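Local coordinates for transcriptional regulator, LRP/AsnC family (Neisseria meningitidis, PDB 2P5V), which probably binds specific DNA sequences as a transcriptional regulator of the Lrp/AsnC family and also binds calcium ions, at residues G[14-19]-G[154-159]; G[10-15]-G[46-51]. All coordinates share one frame; numbering follows the deposited sequence.

Contact 1. Residues G[14-19]-G[154-159]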
ATOM      1  N   LYS G  14     -24.552  27.642 -26.230  1.00 43.20           N
ATOM      2  CA  LYS G  14     -24.277  28.997 -25.744  1.00 46.56           C
ATOM      3  C   LYS G  14     -25.099  29.351 -24.502  1.00 44.95           C
ATOM      4  O   LYS G  14     -24.568  29.904 -23.542  1.00 45.66           O
ATOM      5  CB  LYS G  14     -24.550  30.018 -26.854  1.00 50.83           C
ATOM      6  CG  LYS G  14     -24.250  31.472 -26.490  1.00 57.77           C
ATOM      7  CD  LYS G  14     -22.762  31.714 -26.286  1.00 61.96           C
ATOM      8  CE  LYS G  14     -22.438  33.204 -26.255  1.00 66.69           C
ATOM      9  NZ  LYS G  14     -21.022  33.479 -26.623  1.00 68.52           N
ATOM     10  N   ILE G  15     -26.392  29.030 -24.537  1.00 45.71           N
ATOM     11  CA  ILE G  15     -27.298  29.268 -23.405  1.00 44.83           C
ATOM     12  C   ILE G  15     -26.860  28.517 -22.141  1.00 40.79           C
ATOM     13  O   ILE G  15     -26.918  29.057 -21.034  1.00 38.64           O
ATOM     14  CB  ILE G  15     -28.753  28.855 -23.752  1.00 43.13           C
ATOM     15  CG1 ILE G  15     -29.391  29.876 -24.693  1.00 45.14           C
ATOM     16  CG2 ILE G  15     -29.593  28.728 -22.494  1.00 36.97           C
ATOM     17  CD1 ILE G  15     -30.774  29.475 -25.188  1.00 40.65           C
ATOM     18  N   LEU G  16     -26.442  27.266 -22.310  1.00 42.31           N
ATOM     19  CA  LEU G  16     -25.981  26.449 -21.181  1.00 42.27           C
ATOM     20  C   LEU G  16     -24.662  26.967 -20.611  1.00 40.44           C
ATOM     21  O   LEU G  16     -24.467  26.988 -19.399  1.00 44.97           O
ATOM     22  CB  LEU G  16     -25.848  24.982 -21.593  1.00 42.90           C
ATOM     23  CG  LEU G  16     -27.163  24.289 -21.964  1.00 42.85           C
ATOM     24  CD1 LEU G  16     -26.887  23.044 -22.785  1.00 39.06           C
ATOM     25  CD2 LEU G  16     -27.987  23.950 -20.729  1.00 40.32           C
ATOM     26  N   GLN G  17     -23.760  27.393 -21.484  1.00 43.92           N
ATOM     27  CA  GLN G  17     -22.505  27.985 -21.040  1.00 42.96           C
ATOM     28  C   GLN G  17     -22.757  29.259 -20.243  1.00 44.07           C
ATOM     29  O   GLN G  17     -22.146  29.469 -19.194  1.00 45.72           O
ATOM     30  CB  GLN G  17     -21.603  28.290 -22.230  1.00 46.45           C
ATOM     31  CG  GLN G  17     -21.091  27.052 -22.957  1.00 49.09           C
ATOM     32  CD  GLN G  17     -20.380  27.392 -24.255  1.00 41.87           C
ATOM     33  OE1 GLN G  17     -20.377  28.542 -24.695  1.00 48.50           O
ATOM     34  NE2 GLN G  17     -19.774  26.391 -24.874  1.00 37.81           N
ATOM     35  N   VAL G  18     -23.657  30.104 -20.745  1.00 44.05           N
ATOM     36  CA  VAL G  18     -23.978  31.367 -20.081  1.00 42.24           C
ATOM     37  C   VAL G  18     -24.554  31.117 -18.689  1.00 42.30           C
ATOM     38  O   VAL G  18     -24.105  31.713 -17.709  1.00 37.04           O
ATOM     39  CB  VAL G  18     -24.983  32.216 -20.901  1.00 46.25           C
ATOM     40  CG1 VAL G  18     -25.611  33.305 -20.037  1.00 39.86           C
ATOM     41  CG2 VAL G  18     -24.302  32.829 -22.119  1.00 44.41           C
ATOM     42  N   LEU G  19     -25.546  30.239 -18.614  1.00 39.22           N
ATOM     43  CA  LEU G  19     -26.241  29.966 -17.352  1.00 45.40           C
ATOM     44  C   LEU G  19     -25.374  29.237 -16.315  1.00 48.59           C
ATOM     45  O   LEU G  19     -25.574  29.411 -15.108  1.00 46.92           O
ATOM     46  CB  LEU G  19     -27.517  29.158 -17.613  1.00 46.07           C
ATOM     47  CG  LEU G  19     -28.663  29.908 -18.291  1.00 48.15           C
ATOM     48  CD1 LEU G  19     -29.772  28.925 -18.651  1.00 42.00           C
ATOM     49  CD2 LEU G  19     -29.190  31.039 -17.402  1.00 45.34           C
ATOM     50  N   LEU G 154     -19.655  22.217 -16.577  1.00 48.99           N
ATOM     51  CA  LEU G 154     -19.274  21.071 -17.388  1.00 47.57           C
ATOM     52  C   LEU G 154     -18.776  21.582 -18.728  1.00 48.94           C
ATOM     53  O   LEU G 154     -19.225  22.640 -19.189  1.00 45.81           O
ATOM     54  CB  LEU G 154     -20.466  20.138 -17.604  1.00 48.15           C
ATOM     55  CG  LEU G 154     -20.969  19.348 -16.391  1.00 51.12           C
ATOM     56  CD1 LEU G 154     -22.309  18.662 -16.707  1.00 45.92           C
ATOM     57  CD2 LEU G 154     -19.934  18.331 -15.963  1.00 55.92           C
ATOM     58  N   PRO G 155     -17.848  20.836 -19.356  1.00 49.50           N
ATOM     59  CA  PRO G 155     -17.363  21.176 -20.690  1.00 50.18           C
ATOM     60  C   PRO G 155     -18.400  20.728 -21.709  1.00 48.74           C
ATOM     61  O   PRO G 155     -18.970  19.642 -21.567  1.00 49.14           O
ATOM     62  CB  PRO G 155     -16.082  20.350 -20.811  1.00 52.56           C
ATOM     63  CG  PRO G 155     -16.367  19.127 -19.999  1.00 54.85           C
ATOM     64  CD  PRO G 155     -17.230  19.593 -18.850  1.00 53.20           C
ATOM     65  N   LEU G 156     -18.669  21.559 -22.709  1.00 45.36           N
ATOM     66  CA  LEU G 156     -19.770  21.277 -23.640  1.00 49.11           C
ATOM     67  C   LEU G 156     -19.349  21.238 -25.109  1.00 46.66           C
ATOM     68  O   LEU G 156     -20.186  21.015 -25.979  1.00 42.95           O
ATOM     69  CB  LEU G 156     -20.918  22.281 -23.433  1.00 45.58           C
ATOM     70  CG  LEU G 156     -21.522  22.311 -22.019  1.00 45.87           C
ATOM     71  CD1 LEU G 156     -22.707  23.278 -21.924  1.00 37.82           C
ATOM     72  CD2 LEU G 156     -21.929  20.910 -21.541  1.00 46.11           C
ATOM     73  N   ASN G 157     -18.051  21.393 -25.366  1.00 54.56           N
ATOM     74  CA  ASN G 157     -17.524  21.520 -26.729  1.00 58.47           C
ATOM     75  C   ASN G 157     -17.729  20.275 -27.584  1.00 55.52           C
ATOM     76  O   ASN G 157     -17.834  20.368 -28.808  1.00 62.24           O
ATOM     77  CB  ASN G 157     -16.036  21.864 -26.679  1.00 63.97           C
ATOM     78  CG  ASN G 157     -15.767  23.136 -25.902  1.00 73.68           C
ATOM     79  OD1 ASN G 157     -16.380  24.175 -26.166  1.00 79.46           O
ATOM     80  ND2 ASN G 157     -14.864  23.058 -24.926  1.00 77.49           N
ATOM     81  N   HIS G 158     -17.786  19.117 -26.930  1.00 54.79           N
ATOM     82  CA  HIS G 158     -18.045  17.845 -27.606  1.00 52.25           C
ATOM     83  C   HIS G 158     -19.414  17.771 -28.275  1.00 51.17           C
ATOM     84  O   HIS G 158     -19.607  16.994 -29.202  1.00 55.06           O
ATOM     85  CB  HIS G 158     -17.883  16.667 -26.636  1.00 49.66           C
ATOM     86  CG  HIS G 158     -18.832  16.683 -25.477  1.00 51.39           C
ATOM     87  ND1 HIS G 158     -18.598  17.414 -24.330  1.00 54.59           N
ATOM     88  CD2 HIS G 158     -19.994  16.018 -25.269  1.00 47.69           C
ATOM     89  CE1 HIS G 158     -19.587  17.216 -23.476  1.00 51.99           C
ATOM     90  NE2 HIS G 158     -20.444  16.370 -24.020  1.00 49.74           N
ATOM     91  N   LEU G 159     -20.357  18.580 -27.806  1.00 53.47           N
ATOM     92  CA  LEU G 159     -21.702  18.594 -28.373  1.00 59.05           C
ATOM     93  C   LEU G 159     -21.786  19.364 -29.699  1.00 61.39           C
ATOM     94  O   LEU G 159     -22.804  19.293 -30.385  1.00 63.12           O
ATOM     95  CB  LEU G 159     -22.695  19.158 -27.353  1.00 59.18           C
ATOM     96  CG  LEU G 159     -22.778  18.378 -26.034  1.00 54.43           C
ATOM     97  CD1 LEU G 159     -23.693  19.082 -25.039  1.00 46.95           C
ATOM     98  CD2 LEU G 159     -23.231  16.935 -26.273  1.00 51.03           C
TER
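L156 reaches across from the C-terminal tail and lays one methyl, CD1, on helix 10-21 of the winged helix-turn-helix region. It gives the most surface to the contact. CD1 lies 3.6 Å from CB of L16, so the methyl meets the root of that side chain rather than its tip. The L156 side chain is extended: CG stands anti to the carbonyl carbon (chi1 -59°) and chi2 is -177°, which carries CD1 out toward the helix. The same methyl lies 4.2 Å from CG of Q17, on the aliphatic part of that chain. L156 thus touches two successive residues of one helical turn, L16 on the buried side and Q17 on the more open side.

Q17 runs out toward the tail, and its amide ends near the side chain of N157. NE2 of Q17 and OD1 of N157 are 4.3 Å apart, a loose approach on the more exposed side. No hydrogen bond crosses between the segments, and the hold is apolar. The bond from N of L159 to O of L156 (3.0 Å) closes the short 3-10 turn 157-159. In that turn NE2 of H158 is hydrogen-bonded to O of V66 of the second subunit.

The contact places the end of the chain, after strand 136-150, against helix 10-21. L156 also touches I13 and Q20 of that helix. L16 also packs on L48 of helix 38-50 and on L61 of the second subunit.

Contact 2. Residues G[10-15]-G[46-51]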
ATOM      1  N   LYS G  10     -25.794  24.845 -31.699  1.00 50.75           N
ATOM      2  CA  LYS G  10     -24.776  25.788 -31.222  1.00 52.88           C
ATOM      3  C   LYS G  10     -25.302  26.883 -30.282  1.00 51.43           C
ATOM      4  O   LYS G  10     -24.567  27.342 -29.399  1.00 46.93           O
ATOM      5  CB  LYS G  10     -24.046  26.429 -32.410  1.00 52.21           C
ATOM      6  CG  LYS G  10     -22.833  27.269 -32.016  1.00 57.34           C
ATOM      7  CD  LYS G  10     -21.946  27.609 -33.212  1.00 61.72           C
ATOM      8  CE  LYS G  10     -22.627  28.561 -34.186  1.00 64.42           C
ATOM      9  NZ  LYS G  10     -21.713  28.970 -35.295  1.00 68.26           N
ATOM     10  N   THR G  11     -26.557  27.301 -30.462  1.00 50.32           N
ATOM     11  CA  THR G  11     -27.117  28.368 -29.621  1.00 50.12           C
ATOM     12  C   THR G  11     -27.669  27.819 -28.295  1.00 49.06           C
ATOM     13  O   THR G  11     -27.681  28.527 -27.285  1.00 44.94           O
ATOM     14  CB  THR G  11     -28.178  29.237 -30.367  1.00 48.59           C
ATOM     15  OG1 THR G  11     -29.485  28.684 -30.196  1.00 52.15           O
ATOM     16  CG2 THR G  11     -27.842  29.363 -31.852  1.00 45.16           C
ATOM     17  N   ASP G  12     -28.108  26.561 -28.299  1.00 49.32           N
ATOM     18  CA  ASP G  12     -28.470  25.866 -27.060  1.00 47.20           C
ATOM     19  C   ASP G  12     -27.227  25.625 -26.189  1.00 47.93           C
ATOM     20  O   ASP G  12     -27.294  25.716 -24.954  1.00 40.78           O
ATOM     21  CB  ASP G  12     -29.177  24.539 -27.364  1.00 49.35           C
ATOM     22  CG  ASP G  12     -30.563  24.736 -27.954  1.00 48.88           C
ATOM     23  OD1 ASP G  12     -31.411  25.384 -27.298  1.00 52.49           O
ATOM     24  OD2 ASP G  12     -30.810  24.240 -29.076  1.00 53.80           O
ATOM     25  N   ILE G  13     -26.095  25.328 -26.830  1.00 46.83           N
ATOM     26  CA  ILE G  13     -24.817  25.234 -26.117  1.00 46.62           C
ATOM     27  C   ILE G  13     -24.499  26.568 -25.447  1.00 45.50           C
ATOM     28  O   ILE G  13     -24.223  26.615 -24.247  1.00 46.42           O
ATOM     29  CB  ILE G  13     -23.634  24.855 -27.053  1.00 49.46           C
ATOM     30  CG1 ILE G  13     -23.824  23.459 -27.663  1.00 51.01           C
ATOM     31  CG2 ILE G  13     -22.306  24.915 -26.297  1.00 39.23           C
ATOM     32  CD1 ILE G  13     -23.983  22.350 -26.646  1.00 50.17           C
ATOM     33  N   LYS G  14     -24.552  27.642 -26.230  1.00 43.20           N
ATOM     34  CA  LYS G  14     -24.277  28.997 -25.744  1.00 46.56           C
ATOM     35  C   LYS G  14     -25.099  29.351 -24.502  1.00 44.95           C
ATOM     36  O   LYS G  14     -24.568  29.904 -23.542  1.00 45.66           O
ATOM     37  CB  LYS G  14     -24.550  30.018 -26.854  1.00 50.83           C
ATOM     38  CG  LYS G  14     -24.250  31.472 -26.490  1.00 57.77           C
ATOM     39  CD  LYS G  14     -22.762  31.714 -26.286  1.00 61.96           C
ATOM     40  CE  LYS G  14     -22.438  33.204 -26.255  1.00 66.69           C
ATOM     41  NZ  LYS G  14     -21.022  33.479 -26.623  1.00 68.52           N
ATOM     42  N   ILE G  15     -26.392  29.030 -24.537  1.00 45.71           N
ATOM     43  CA  ILE G  15     -27.298  29.268 -23.405  1.00 44.83           C
ATOM     44  C   ILE G  15     -26.860  28.517 -22.141  1.00 40.79           C
ATOM     45  O   ILE G  15     -26.918  29.057 -21.034  1.00 38.64           O
ATOM     46  CB  ILE G  15     -28.753  28.855 -23.752  1.00 43.13           C
ATOM     47  CG1 ILE G  15     -29.391  29.876 -24.693  1.00 45.14           C
ATOM     48  CG2 ILE G  15     -29.593  28.728 -22.494  1.00 36.97           C
ATOM     49  CD1 ILE G  15     -30.774  29.475 -25.188  1.00 40.65           C
ATOM     50  N   LYS G  46     -36.710  26.391 -21.631  1.00 49.67           N
ATOM     51  CA  LYS G  46     -37.750  25.489 -21.133  1.00 49.53           C
ATOM     52  C   LYS G  46     -37.509  24.042 -21.571  1.00 46.03           C
ATOM     53  O   LYS G  46     -37.664  23.119 -20.777  1.00 42.52           O
ATOM     54  CB  LYS G  46     -39.125  25.937 -21.639  1.00 55.37           C
ATOM     55  CG  LYS G  46     -40.277  25.532 -20.734  1.00 65.16           C
ATOM     56  CD  LYS G  46     -40.576  26.599 -19.681  1.00 69.77           C
ATOM     57  CE  LYS G  46     -41.308  27.795 -20.283  1.00 72.78           C
ATOM     58  NZ  LYS G  46     -41.921  28.657 -19.239  1.00 75.88           N
ATOM     59  N   GLN G  47     -37.147  23.854 -22.840  1.00 42.42           N
ATOM     60  CA  GLN G  47     -36.831  22.529 -23.380  1.00 45.95           C
ATOM     61  C   GLN G  47     -35.644  21.909 -22.639  1.00 45.25           C
ATOM     62  O   GLN G  47     -35.649  20.717 -22.316  1.00 43.73           O
ATOM     63  CB  GLN G  47     -36.522  22.612 -24.883  1.00 45.83           C
ATOM     64  CG  GLN G  47     -37.737  22.958 -25.762  1.00 54.24           C
ATOM     65  CD  GLN G  47     -37.367  23.534 -27.133  1.00 56.87           C
ATOM     66  OE1 GLN G  47     -36.192  23.743 -27.446  1.00 70.34           O
ATOM     67  NE2 GLN G  47     -38.381  23.797 -27.953  1.00 58.25           N
ATOM     68  N   LEU G  48     -34.637  22.731 -22.364  1.00 46.19           N
ATOM     69  CA  LEU G  48     -33.441  22.295 -21.643  1.00 43.27           C
ATOM     70  C   LEU G  48     -33.744  21.851 -20.211  1.00 45.16           C
ATOM     71  O   LEU G  48     -33.172  20.870 -19.739  1.00 43.54           O
ATOM     72  CB  LEU G  48     -32.388  23.410 -21.623  1.00 39.74           C
ATOM     73  CG  LEU G  48     -31.792  23.768 -22.980  1.00 33.55           C
ATOM     74  CD1 LEU G  48     -30.965  25.037 -22.890  1.00 34.16           C
ATOM     75  CD2 LEU G  48     -30.956  22.612 -23.483  1.00 44.01           C
ATOM     76  N   GLU G  49     -34.632  22.574 -19.528  1.00 46.47           N
ATOM     77  CA  GLU G  49     -35.043  22.214 -18.166  1.00 51.17           C
ATOM     78  C   GLU G  49     -35.945  20.981 -18.160  1.00 49.89           C
ATOM     79  O   GLU G  49     -35.777  20.092 -17.329  1.00 48.84           O
ATOM     80  CB  GLU G  49     -35.765  23.378 -17.484  1.00 50.37           C
ATOM     81  CG  GLU G  49     -34.844  24.497 -17.015  1.00 53.31           C
ATOM     82  CD  GLU G  49     -35.602  25.775 -16.680  1.00 55.28           C
ATOM     83  OE1 GLU G  49     -36.842  25.720 -16.522  1.00 67.28           O
ATOM     84  OE2 GLU G  49     -34.956  26.841 -16.583  1.00 48.02           O
ATOM     85  N   ASP G  50     -36.900  20.938 -19.086  1.00 47.61           N
ATOM     86  CA  ASP G  50     -37.791  19.788 -19.220  1.00 50.51           C
ATOM     87  C   ASP G  50     -37.030  18.527 -19.639  1.00 49.44           C
ATOM     88  O   ASP G  50     -37.381  17.422 -19.226  1.00 49.02           O
ATOM     89  CB  ASP G  50     -38.909  20.081 -20.232  1.00 52.62           C
ATOM     90  CG  ASP G  50     -39.800  21.242 -19.808  1.00 55.55           C
ATOM     91  OD1 ASP G  50     -39.764  21.637 -18.618  1.00 57.23           O
ATOM     92  OD2 ASP G  50     -40.532  21.767 -20.677  1.00 56.73           O
ATOM     93  N   ALA G  51     -35.991  18.698 -20.456  1.00 49.18           N
ATOM     94  CA  ALA G  51     -35.135  17.587 -20.885  1.00 43.87           C
ATOM     95  C   ALA G  51     -34.262  17.034 -19.756  1.00 47.57           C
ATOM     96  O   ALA G  51     -33.712  15.939 -19.876  1.00 50.63           O
ATOM     97  CB  ALA G  51     -34.253  18.026 -22.036  1.00 44.13           C
TER
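L48 and I15 meet in the core of the winged helix-turn-helix domain, where helix 10-21 packs against helix 38-50. The contact is made by one methyl from each side: CD1 of L48 lies 4.0 Å from CG2 of I15. The two side chains meet at a slant. In I15 the branch CG2 stands anti to the backbone N, while CG1 lies beside that N (chi1 -74°). It is the short branch CG2 that meets the leucine; the longer arm, CG1 and CD1, stays farther off, its CD1 about 5.0 Å from CD1 of L48. L48 is extended, with CG opposite its carbonyl carbon and chi2 at 170°, so CD1 reaches over to helix 10-21.

The same methyl comes near D12, one turn before I15. Its nearest atom there is the backbone O, at 4.3 Å. D12 is buried, and its CB is directed toward helix 38-50. Its OD2 has a long, weak ion pair with NH2 of R44, which may offset its charge a little. L8 and I53 also touch L48. OD1, the other carboxylate oxygen of D12, comes only within 4.4 Å of CD1 of L48.

Overall arrangement
Both contacts use helix 10-21, and K14 and I15 belong to both. Contact 2 is the more buried. It joins two helices within the DNA-binding domain, and all its touching residues are buried. Contact 1 brings in the distant C-terminal tail and is only partly buried, since N157 is exposed. Both are mainly leucine packing without a hydrogen bond across. They differ in their polar margin: amide groups in contact 1, a buried carboxylate in contact 2. A second subunit reaches contact 1 but not contact 2. The two join directly, CB of L159 lying 3.5 Å from CD1 of I13. Their centres are 9 Å apart.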